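Local atomic coordinates of putative cytochrome P450 154A1 (Streptomyces coelicolor, PDB entry 1ODO), a protein that belongs to the cytochrome P450 family and holds a haem group, here together with 4-phenyl-1H-imidazole, within a largely helical fold. Residues 19-24 against 319-324; 282-287 against 327-332. One frame throughout, in Å; residues are numbered along the deposited sequence.

Interaction 1. Residues 19-24 against 319-324; sequences TEHRTL and YAAANR. With HEM (protoporphyrin IX containing Fe), chain B.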
ATOM      1  N   THR A  19       3.085 -10.762 -16.203  1.00 13.37           N
ATOM      2  CA  THR A  19       4.216 -11.359 -16.897  1.00 12.78           C
ATOM      3  C   THR A  19       5.444 -11.142 -16.025  1.00 12.93           C
ATOM      4  O   THR A  19       6.309 -12.011 -15.919  1.00 12.22           O
ATOM      5  CB  THR A  19       4.452 -10.714 -18.271  1.00 14.00           C
ATOM      6  OG1 THR A  19       3.344 -11.013 -19.127  1.00 14.53           O
ATOM      7  CG2 THR A  19       5.736 -11.257 -18.904  1.00 14.52           C
ATOM      8  N   GLU A  20       5.510  -9.977 -15.387  1.00 13.02           N
ATOM      9  CA  GLU A  20       6.640  -9.664 -14.522  1.00 12.79           C
ATOM     10  C   GLU A  20       6.767 -10.710 -13.409  1.00 13.07           C
ATOM     11  O   GLU A  20       7.876 -11.119 -13.063  1.00 11.79           O
ATOM     12  CB  GLU A  20       6.471  -8.272 -13.907  1.00 13.11           C
ATOM     13  CG  GLU A  20       7.575  -7.904 -12.920  1.00 14.86           C
ATOM     14  CD  GLU A  20       7.399  -6.516 -12.343  1.00 14.42           C
ATOM     15  OE1 GLU A  20       7.941  -5.548 -12.925  1.00 15.21           O
ATOM     16  OE2 GLU A  20       6.706  -6.395 -11.312  1.00 13.45           O
ATOM     17  N   HIS A  21       5.638 -11.140 -12.846  1.00 13.01           N
ATOM     18  CA  HIS A  21       5.674 -12.141 -11.776  1.00 12.58           C
ATOM     19  C   HIS A  21       6.406 -13.387 -12.264  1.00 13.80           C
ATOM     20  O   HIS A  21       7.285 -13.917 -11.588  1.00 11.71           O
ATOM     21  CB  HIS A  21       4.267 -12.588 -11.356  1.00 11.44           C
ATOM     22  CG  HIS A  21       3.417 -11.503 -10.775  1.00 11.64           C
ATOM     23  ND1 HIS A  21       3.943 -10.372 -10.191  1.00 10.68           N
ATOM     24  CD2 HIS A  21       2.072 -11.401 -10.653  1.00 12.11           C
ATOM     25  CE1 HIS A  21       2.960  -9.618  -9.734  1.00 12.54           C
ATOM     26  NE2 HIS A  21       1.814 -10.221 -10.000  1.00 12.03           N
ATOM     27  N   ARG A  22       6.018 -13.856 -13.443  1.00 14.63           N
ATOM     28  CA  ARG A  22       6.631 -15.045 -14.020  1.00 16.15           C
ATOM     29  C   ARG A  22       8.109 -14.863 -14.320  1.00 14.49           C
ATOM     30  O   ARG A  22       8.919 -15.733 -14.017  1.00 14.63           O
ATOM     31  CB  ARG A  22       5.885 -15.447 -15.294  1.00 18.89           C
ATOM     32  CG  ARG A  22       4.392 -15.595 -15.082  1.00 23.85           C
ATOM     33  CD  ARG A  22       3.685 -16.093 -16.334  1.00 29.66           C
ATOM     34  NE  ARG A  22       2.237 -16.099 -16.151  1.00 36.24           N
ATOM     35  CZ  ARG A  22       1.609 -16.720 -15.154  1.00 39.24           C
ATOM     36  NH1 ARG A  22       2.299 -17.391 -14.239  1.00 40.38           N
ATOM     37  NH2 ARG A  22       0.286 -16.666 -15.068  1.00 41.92           N
ATOM     38  N   THR A  23       8.457 -13.726 -14.912  1.00 14.52           N
ATOM     39  CA  THR A  23       9.843 -13.446 -15.248  1.00 13.90           C
ATOM     40  C   THR A  23      10.722 -13.439 -13.999  1.00 14.69           C
ATOM     41  O   THR A  23      11.825 -13.990 -14.000  1.00 14.16           O
ATOM     42  CB  THR A  23       9.957 -12.096 -15.976  1.00 15.48           C
ATOM     43  OG1 THR A  23       9.115 -12.116 -17.137  1.00 18.33           O
ATOM     44  CG2 THR A  23      11.396 -11.836 -16.403  1.00 15.25           C
ATOM     45  N   LEU A  24      10.235 -12.822 -12.929  1.00 12.03           N
ATOM     46  CA  LEU A  24      11.008 -12.773 -11.699  1.00 12.70           C
ATOM     47  C   LEU A  24      11.151 -14.157 -11.076  1.00 12.96           C
ATOM     48  O   LEU A  24      12.247 -14.560 -10.695  1.00 12.64           O
ATOM     49  CB  LEU A  24      10.353 -11.823 -10.693  1.00 11.72           C
ATOM     50  CG  LEU A  24      10.539 -10.322 -10.929  1.00 16.28           C
ATOM     51  CD1 LEU A  24       9.606  -9.529 -10.009  1.00 13.19           C
ATOM     52  CD2 LEU A  24      12.001  -9.949 -10.668  1.00 15.69           C
ATOM     53  N   TYR A 319       6.431  -8.832  -3.037  1.00  9.32           N
ATOM     54  CA  TYR A 319       5.212  -9.422  -2.494  1.00 10.34           C
ATOM     55  C   TYR A 319       4.178  -9.997  -3.448  1.00 10.56           C
ATOM     56  O   TYR A 319       3.658 -11.092  -3.211  1.00 10.07           O
ATOM     57  CB  TYR A 319       4.542  -8.392  -1.585  1.00  9.72           C
ATOM     58  CG  TYR A 319       5.378  -8.029  -0.380  1.00 10.73           C
ATOM     59  CD1 TYR A 319       5.428  -6.718   0.086  1.00 13.06           C
ATOM     60  CD2 TYR A 319       6.091  -9.004   0.317  1.00 13.13           C
ATOM     61  CE1 TYR A 319       6.166  -6.385   1.223  1.00 12.89           C
ATOM     62  CE2 TYR A 319       6.829  -8.684   1.457  1.00 13.59           C
ATOM     63  CZ  TYR A 319       6.858  -7.371   1.902  1.00 15.36           C
ATOM     64  OH  TYR A 319       7.580  -7.047   3.029  1.00 14.75           O
ATOM     65  N   ALA A 320       3.861  -9.260  -4.508  1.00  9.45           N
ATOM     66  CA  ALA A 320       2.876  -9.722  -5.478  1.00 10.16           C
ATOM     67  C   ALA A 320       3.293 -11.046  -6.106  1.00 10.49           C
ATOM     68  O   ALA A 320       2.488 -11.975  -6.189  1.00  9.42           O
ATOM     69  CB  ALA A 320       2.667  -8.666  -6.561  1.00 11.05           C
ATOM     70  N   ALA A 321       4.549 -11.132  -6.535  1.00 10.69           N
ATOM     71  CA  ALA A 321       5.060 -12.355  -7.155  1.00 10.26           C
ATOM     72  C   ALA A 321       5.116 -13.489  -6.137  1.00 10.18           C
ATOM     73  O   ALA A 321       4.824 -14.642  -6.462  1.00 10.32           O
ATOM     74  CB  ALA A 321       6.448 -12.106  -7.737  1.00 10.14           C
ATOM     75  N   ALA A 322       5.490 -13.154  -4.905  1.00  9.90           N
ATOM     76  CA  ALA A 322       5.587 -14.143  -3.837  1.00  8.73           C
ATOM     77  C   ALA A 322       4.220 -14.718  -3.471  1.00  9.63           C
ATOM     78  O   ALA A 322       4.103 -15.909  -3.170  1.00  8.53           O
ATOM     79  CB  ALA A 322       6.236 -13.517  -2.602  1.00  9.91           C
ATOM     80  N   ASN A 323       3.190 -13.878  -3.498  1.00  7.85           N
ATOM     81  CA  ASN A 323       1.844 -14.333  -3.161  1.00  9.59           C
ATOM     82  C   ASN A 323       1.345 -15.392  -4.140  1.00 10.73           C
ATOM     83  O   ASN A 323       0.396 -16.115  -3.844  1.00 11.15           O
ATOM     84  CB  ASN A 323       0.854 -13.166  -3.160  1.00 10.52           C
ATOM     85  CG  ASN A 323       0.974 -12.288  -1.925  1.00 10.94           C
ATOM     86  OD1 ASN A 323       1.671 -12.621  -0.965  1.00 10.72           O
ATOM     87  ND2 ASN A 323       0.269 -11.159  -1.941  1.00  9.46           N
ATOM     88  N   ARG A 324       1.984 -15.472  -5.305  1.00  9.69           N
ATOM     89  CA  ARG A 324       1.601 -16.443  -6.330  1.00 10.71           C
ATOM     90  C   ARG A 324       2.632 -17.548  -6.516  1.00 11.03           C
ATOM     91  O   ARG A 324       2.615 -18.258  -7.525  1.00 10.17           O
ATOM     92  CB  ARG A 324       1.367 -15.724  -7.665  1.00 10.82           C
ATOM     93  CG  ARG A 324       0.083 -14.881  -7.706  1.00 11.13           C
ATOM     94  CD  ARG A 324       0.171 -13.813  -8.791  1.00 14.28           C
ATOM     95  NE  ARG A 324      -1.060 -13.040  -8.968  1.00 15.68           N
ATOM     96  CZ  ARG A 324      -1.900 -13.201  -9.988  1.00 15.32           C
ATOM     97  NH1 ARG A 324      -1.647 -14.115 -10.919  1.00 16.16           N
ATOM     98  NH2 ARG A 324      -2.973 -12.430 -10.102  1.00 14.00           N
TER
HETATM   99  CHA HEM B1407       3.837  -0.546   5.983  1.00 13.23           C
HETATM  100  CHB HEM B1407       0.262   2.319   7.464  1.00 10.62           C
HETATM  101  CHC HEM B1407      -2.672   0.382   4.155  1.00 11.97           C
HETATM  102  CHD HEM B1407       0.913  -2.453   2.675  1.00 10.84           C
HETATM  103  C1A HEM B1407       3.137   0.395   6.699  1.00 11.83           C
HETATM  104  C2A HEM B1407       3.658   1.207   7.794  1.00 12.21           C
HETATM  105  C3A HEM B1407       2.665   2.009   8.203  1.00 12.56           C
HETATM  106  C4A HEM B1407       1.493   1.723   7.387  1.00 11.45           C
HETATM  107  CMA HEM B1407       2.706   3.062   9.325  1.00 12.77           C
HETATM  108  CAA HEM B1407       5.100   1.117   8.336  1.00 11.43           C
HETATM  109  CBA HEM B1407       5.228  -0.024   9.362  1.00 13.19           C
HETATM  110  CGA HEM B1407       6.621  -0.219   9.959  1.00 12.61           C
HETATM  111  O1A HEM B1407       7.604  -0.004   9.165  1.00 11.97           O
HETATM  112  O2A HEM B1407       6.709  -0.571  11.134  1.00 13.65           O
HETATM  113  C1B HEM B1407      -0.842   2.056   6.697  1.00 10.88           C
HETATM  114  C2B HEM B1407      -2.116   2.740   6.832  1.00 12.30           C
HETATM  115  C3B HEM B1407      -2.951   2.197   5.900  1.00 12.00           C
HETATM  116  C4B HEM B1407      -2.206   1.183   5.188  1.00 10.76           C
HETATM  117  CMB HEM B1407      -2.409   3.860   7.851  1.00 12.41           C
HETATM  118  CAB HEM B1407      -4.421   2.545   5.596  1.00 11.92           C
HETATM  119  CBB HEM B1407      -5.399   2.227   6.740  1.00 17.57           C
HETATM  120  C1C HEM B1407      -1.942  -0.575   3.465  1.00 10.22           C
HETATM  121  C2C HEM B1407      -2.482  -1.390   2.365  1.00 10.85           C
HETATM  122  C3C HEM B1407      -1.473  -2.185   1.944  1.00  9.99           C
HETATM  123  C4C HEM B1407      -0.325  -1.876   2.771  1.00 10.72           C
HETATM  124  CMC HEM B1407      -3.951  -1.275   1.852  1.00  8.45           C
HETATM  125  CAC HEM B1407      -1.419  -3.246   0.813  1.00 10.21           C
HETATM  126  CBC HEM B1407      -2.571  -4.255   0.750  1.00  9.07           C
HETATM  127  C1D HEM B1407       2.024  -2.191   3.428  1.00 12.34           C
HETATM  128  C2D HEM B1407       3.315  -2.820   3.271  1.00 12.80           C
HETATM  129  C3D HEM B1407       4.144  -2.279   4.195  1.00 12.54           C
HETATM  130  C4D HEM B1407       3.364  -1.318   4.942  1.00 13.26           C
HETATM  131  CMD HEM B1407       3.642  -3.894   2.215  1.00 12.79           C
HETATM  132  CAD HEM B1407       5.633  -2.610   4.378  1.00 16.04           C
HETATM  133  CBD HEM B1407       5.999  -3.986   4.947  1.00 17.12           C
HETATM  134  CGD HEM B1407       7.511  -4.066   4.957  1.00 16.08           C
HETATM  135  O1D HEM B1407       8.071  -4.823   4.155  1.00 14.98           O
HETATM  136  O2D HEM B1407       8.103  -3.311   5.762  1.00 17.29           O
HETATM  137  NA  HEM B1407       1.821   0.725   6.482  1.00 11.11           N
HETATM  138  NB  HEM B1407      -0.919   1.111   5.679  1.00 10.62           N
HETATM  139  NC  HEM B1407      -0.627  -0.896   3.694  1.00 10.01           N
HETATM  140  ND  HEM B1407       2.063  -1.258   4.460  1.00 11.20           N
HETATM  141 FE   HEM B1407       0.592  -0.099   5.082  1.00 11.03          FE
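The imidazole of H21 lies between helix 17-25 and the short helix 319-322, touching A320, A321 and R324 without any hydrogen bond across the contact. Its CG stands anti to its own carbonyl carbon (chi1 -63°), which carries the ring out from helix 17-25 and over the backbone of helix 319-322. There the carbonyl carbon of A320 lies beyond one face, displaced toward the rim, and the CA of A321 makes an off-centre CH-pi contact 4.2 Å from the ring centroid. The methyl of A320 presses on the CE1 corner of the H21 ring (CB to CE1 3.3 Å), whereas the CB of A321 comes alongside ND1 at 3.9 Å. Across NE2 from that corner, CD2 of H21 meets CD of R324 at 3.6 Å. The arginine chain is extended from CG to NE, which carries its aliphatic part past the imidazole, and its guanidinium, turned 41° from the ring plane, travels on to a salt bridge with D333, which also pairs with R22. H17 packs its ring roughly perpendicular to that of H21. At the start of helix 319-322, the Y319 hydroxyl donates to O1D of a haem propionate at 2.5 Å, the acceptor lying in the plane of the phenol ring. Position in the chain suggests that these are the A and K' helices of the P450 fold, here with the first residue of the latter in the haem pocket.

Interaction 2. Residues 282-287 against 327-332; sequences TLRHEP and DWHEDA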
ATOM      1  N   THR A 282      -8.150 -11.137  -2.391  1.00  9.49           N
ATOM      2  CA  THR A 282      -7.788 -10.018  -3.260  1.00  9.87           C
ATOM      3  C   THR A 282      -6.383  -9.567  -2.852  1.00  9.70           C
ATOM      4  O   THR A 282      -5.540  -9.254  -3.695  1.00 11.35           O
ATOM      5  CB  THR A 282      -8.771  -8.826  -3.109  1.00  9.56           C
ATOM      6  OG1 THR A 282     -10.084  -9.226  -3.532  1.00 10.13           O
ATOM      7  CG2 THR A 282      -8.310  -7.635  -3.963  1.00 10.01           C
ATOM      8  N   LEU A 283      -6.131  -9.547  -1.551  1.00 10.50           N
ATOM      9  CA  LEU A 283      -4.825  -9.139  -1.039  1.00 10.99           C
ATOM     10  C   LEU A 283      -3.744 -10.108  -1.518  1.00 10.96           C
ATOM     11  O   LEU A 283      -2.600  -9.722  -1.753  1.00 11.70           O
ATOM     12  CB  LEU A 283      -4.856  -9.095   0.488  1.00  9.26           C
ATOM     13  CG  LEU A 283      -5.680  -7.935   1.053  1.00 11.82           C
ATOM     14  CD1 LEU A 283      -5.874  -8.070   2.560  1.00  8.53           C
ATOM     15  CD2 LEU A 283      -4.964  -6.641   0.723  1.00 12.09           C
ATOM     16  N   ARG A 284      -4.109 -11.374  -1.673  1.00 10.42           N
ATOM     17  CA  ARG A 284      -3.140 -12.364  -2.128  1.00 10.65           C
ATOM     18  C   ARG A 284      -2.944 -12.312  -3.642  1.00 10.21           C
ATOM     19  O   ARG A 284      -1.818 -12.221  -4.127  1.00  9.79           O
ATOM     20  CB  ARG A 284      -3.596 -13.779  -1.750  1.00 11.10           C
ATOM     21  CG  ARG A 284      -2.585 -14.881  -2.126  1.00 11.20           C
ATOM     22  CD  ARG A 284      -3.223 -16.273  -2.082  1.00 12.28           C
ATOM     23  NE  ARG A 284      -4.162 -16.454  -3.188  1.00 12.73           N
ATOM     24  CZ  ARG A 284      -3.794 -16.666  -4.448  1.00 14.30           C
ATOM     25  NH1 ARG A 284      -2.506 -16.739  -4.763  1.00 14.48           N
ATOM     26  NH2 ARG A 284      -4.712 -16.776  -5.401  1.00 15.99           N
ATOM     27  N   HIS A 285      -4.061 -12.368  -4.367  1.00  9.56           N
ATOM     28  CA  HIS A 285      -4.093 -12.350  -5.832  1.00 10.56           C
ATOM     29  C   HIS A 285      -3.695 -11.042  -6.524  1.00 10.84           C
ATOM     30  O   HIS A 285      -3.013 -11.061  -7.556  1.00 11.02           O
ATOM     31  CB  HIS A 285      -5.495 -12.792  -6.284  1.00 10.05           C
ATOM     32  CG  HIS A 285      -5.581 -13.194  -7.725  1.00 13.04           C
ATOM     33  ND1 HIS A 285      -6.208 -12.420  -8.677  1.00 12.48           N
ATOM     34  CD2 HIS A 285      -5.134 -14.298  -8.371  1.00 11.94           C
ATOM     35  CE1 HIS A 285      -6.145 -13.028  -9.848  1.00 13.12           C
ATOM     36  NE2 HIS A 285      -5.499 -14.170  -9.689  1.00 15.29           N
ATOM     37  N   GLU A 286      -4.127  -9.912  -5.978  1.00  9.85           N
ATOM     38  CA  GLU A 286      -3.792  -8.617  -6.569  1.00 12.29           C
ATOM     39  C   GLU A 286      -3.528  -7.587  -5.476  1.00 12.37           C
ATOM     40  O   GLU A 286      -4.298  -6.641  -5.300  1.00 12.20           O
ATOM     41  CB  GLU A 286      -4.923  -8.130  -7.479  1.00 11.93           C
ATOM     42  CG  GLU A 286      -5.176  -9.025  -8.685  1.00 13.29           C
ATOM     43  CD  GLU A 286      -4.062  -8.977  -9.722  1.00 14.39           C
ATOM     44  OE1 GLU A 286      -2.997  -8.372  -9.459  1.00 13.54           O
ATOM     45  OE2 GLU A 286      -4.257  -9.554 -10.810  1.00 15.41           O
ATOM     46  N   PRO A 287      -2.436  -7.768  -4.717  1.00 11.90           N
ATOM     47  CA  PRO A 287      -2.069  -6.850  -3.631  1.00 11.71           C
ATOM     48  C   PRO A 287      -1.789  -5.445  -4.165  1.00 11.87           C
ATOM     49  O   PRO A 287      -1.322  -5.292  -5.294  1.00 12.20           O
ATOM     50  CB  PRO A 287      -0.832  -7.515  -3.021  1.00  9.79           C
ATOM     51  CG  PRO A 287      -0.226  -8.240  -4.185  1.00 11.11           C
ATOM     52  CD  PRO A 287      -1.435  -8.839  -4.866  1.00 11.27           C
ATOM     53  N   ASP A 327       4.814 -23.033  -4.629  1.00 11.23           N
ATOM     54  CA  ASP A 327       5.047 -23.938  -3.506  1.00 13.81           C
ATOM     55  C   ASP A 327       4.259 -23.450  -2.294  1.00 13.95           C
ATOM     56  O   ASP A 327       4.175 -24.136  -1.277  1.00 12.89           O
ATOM     57  CB  ASP A 327       6.541 -24.033  -3.171  1.00 14.53           C
ATOM     58  CG  ASP A 327       7.166 -25.335  -3.661  1.00 15.53           C
ATOM     59  OD1 ASP A 327       6.771 -25.809  -4.747  1.00 14.38           O
ATOM     60  OD2 ASP A 327       8.056 -25.878  -2.970  1.00 14.30           O
ATOM     61  N   TRP A 328       3.674 -22.261  -2.410  1.00 13.28           N
ATOM     62  CA  TRP A 328       2.892 -21.696  -1.311  1.00 13.99           C
ATOM     63  C   TRP A 328       1.399 -21.962  -1.497  1.00 14.91           C
ATOM     64  O   TRP A 328       0.724 -22.452  -0.585  1.00 16.42           O
ATOM     65  CB  TRP A 328       3.121 -20.186  -1.210  1.00 13.10           C
ATOM     66  CG  TRP A 328       2.670 -19.593   0.100  1.00 14.94           C
ATOM     67  CD1 TRP A 328       2.222 -20.273   1.201  1.00 16.47           C
ATOM     68  CD2 TRP A 328       2.686 -18.207   0.465  1.00 13.13           C
ATOM     69  NE1 TRP A 328       1.965 -19.394   2.230  1.00 15.26           N
ATOM     70  CE2 TRP A 328       2.242 -18.121   1.807  1.00 14.57           C
ATOM     71  CE3 TRP A 328       3.034 -17.031  -0.207  1.00 12.85           C
ATOM     72  CZ2 TRP A 328       2.141 -16.901   2.486  1.00 13.72           C
ATOM     73  CZ3 TRP A 328       2.932 -15.817   0.470  1.00 11.58           C
ATOM     74  CH2 TRP A 328       2.489 -15.763   1.801  1.00 11.42           C
ATOM     75  N   HIS A 329       0.901 -21.640  -2.687  1.00 14.49           N
ATOM     76  CA  HIS A 329      -0.506 -21.824  -3.030  1.00 17.63           C
ATOM     77  C   HIS A 329      -0.676 -22.609  -4.329  1.00 17.50           C
ATOM     78  O   HIS A 329      -0.011 -22.323  -5.320  1.00 18.97           O
ATOM     79  CB  HIS A 329      -1.171 -20.455  -3.203  1.00 17.28           C
ATOM     80  CG  HIS A 329      -1.174 -19.621  -1.960  1.00 16.51           C
ATOM     81  ND1 HIS A 329      -2.053 -19.839  -0.922  1.00 14.68           N
ATOM     82  CD2 HIS A 329      -0.401 -18.573  -1.586  1.00 16.07           C
ATOM     83  CE1 HIS A 329      -1.823 -18.960   0.039  1.00 17.20           C
ATOM     84  NE2 HIS A 329      -0.826 -18.181  -0.339  1.00 16.10           N
ATOM     85  N   GLU A 330      -1.563 -23.596  -4.335  1.00 22.47           N
ATOM     86  CA  GLU A 330      -1.768 -24.363  -5.557  1.00 24.25           C
ATOM     87  C   GLU A 330      -2.688 -23.542  -6.451  1.00 23.27           C
ATOM     88  O   GLU A 330      -3.548 -22.813  -5.953  1.00 22.42           O
ATOM     89  CB  GLU A 330      -2.359 -25.736  -5.242  1.00 28.76           C
ATOM     90  CG  GLU A 330      -1.313 -26.675  -4.656  1.00 32.99           C
ATOM     91  CD  GLU A 330      -1.769 -28.114  -4.590  1.00 34.51           C
ATOM     92  OE1 GLU A 330      -2.125 -28.675  -5.648  1.00 36.35           O
ATOM     93  OE2 GLU A 330      -1.759 -28.685  -3.480  1.00 37.65           O
ATOM     94  N   ASP A 331      -2.492 -23.650  -7.762  1.00 21.94           N
ATOM     95  CA  ASP A 331      -3.292 -22.908  -8.730  1.00 22.56           C
ATOM     96  C   ASP A 331      -3.302 -21.466  -8.230  1.00 21.52           C
ATOM     97  O   ASP A 331      -4.331 -20.791  -8.211  1.00 18.77           O
ATOM     98  CB  ASP A 331      -4.713 -23.469  -8.808  1.00 26.75           C
ATOM     99  CG  ASP A 331      -5.506 -22.874  -9.955  1.00 29.43           C
ATOM    100  OD1 ASP A 331      -4.887 -22.510 -10.982  1.00 32.08           O
ATOM    101  OD2 ASP A 331      -6.748 -22.783  -9.841  1.00 31.33           O
ATOM    102  N   ALA A 332      -2.118 -21.015  -7.826  1.00 19.31           N
ATOM    103  CA  ALA A 332      -1.907 -19.670  -7.303  1.00 17.77           C
ATOM    104  C   ALA A 332      -2.379 -18.502  -8.159  1.00 16.80           C
ATOM    105  O   ALA A 332      -2.728 -17.455  -7.619  1.00 16.15           O
ATOM    106  CB  ALA A 332      -0.431 -19.489  -6.957  1.00 17.68           C
TER
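R284, projecting from helix 275-285, meets the 327-332 loop at two places, H329 and A332. W328 backs H329 on the face away from R284: its indole lies against the imidazole, with H329 NE2 3.6 Å above the plane of the W328 ring and over its centre, while the indole NH bonds to E343. H329 then offers its opposite face to R284. The CD methylene of the arginine is centred over that imidazole, 3.6 Å from the centroid and 12° from the normal, a CH-pi contact that leaves H329 NE2 to bond the backbone oxygen of E343. Three residues on, A332 contributes its carbonyl. R284 starts with CG anti to the backbone N (chi1 -177°) and bends at chi3 (71°), which turns the guanidinium from the imidazole to this oxygen. Both terminal nitrogens grip A332 O end-on, NH1 at 3.0 Å and NH2 at 3.1 Å, and the oxygen lies close to the guanidinium plane. NH1 approaches in the carbonyl plane on a lone pair; NH2 is tilted from that plane. R284 NE also forms a salt bridge with E281, the pair matching the ExxR motif of P450s; this second hold probably helps to fix the guanidinium's rotation. The H285 ring turns its CD2 edge toward A332 O, a looser approach at 4.0 Å, with its NE2 bonded to the backbone oxygen of D333. The loop, running from helix 319-322 toward helix 357-374, thus lies along the end of helix 275-285, whose T282 and L283 face helix 247-260, while W328 reaches across to helix 46-52.

Both interactions are buried, with centres about 10 Å apart, and their segments alternate along the chain. Interaction 1 joins helix 17-25 to helix 319-322 and the residues just after it by carbon-rich packing around an imidazole; interaction 2 ties the end of a helix to an irregular loop through a carbonyl held by two N-H groups, with its own imidazole serving as a platform for a methylene. The two contacts meet directly: R324 NH2 lies 2.9 Å from H285 O, and R284 NH1 lies 3.1 Å from N323 O, both probable hydrogen bonds. D333, just past 327-332, connects them again. One segment of each also reaches the haem, through Y319 and L283, though neither residue joins the packing between segments.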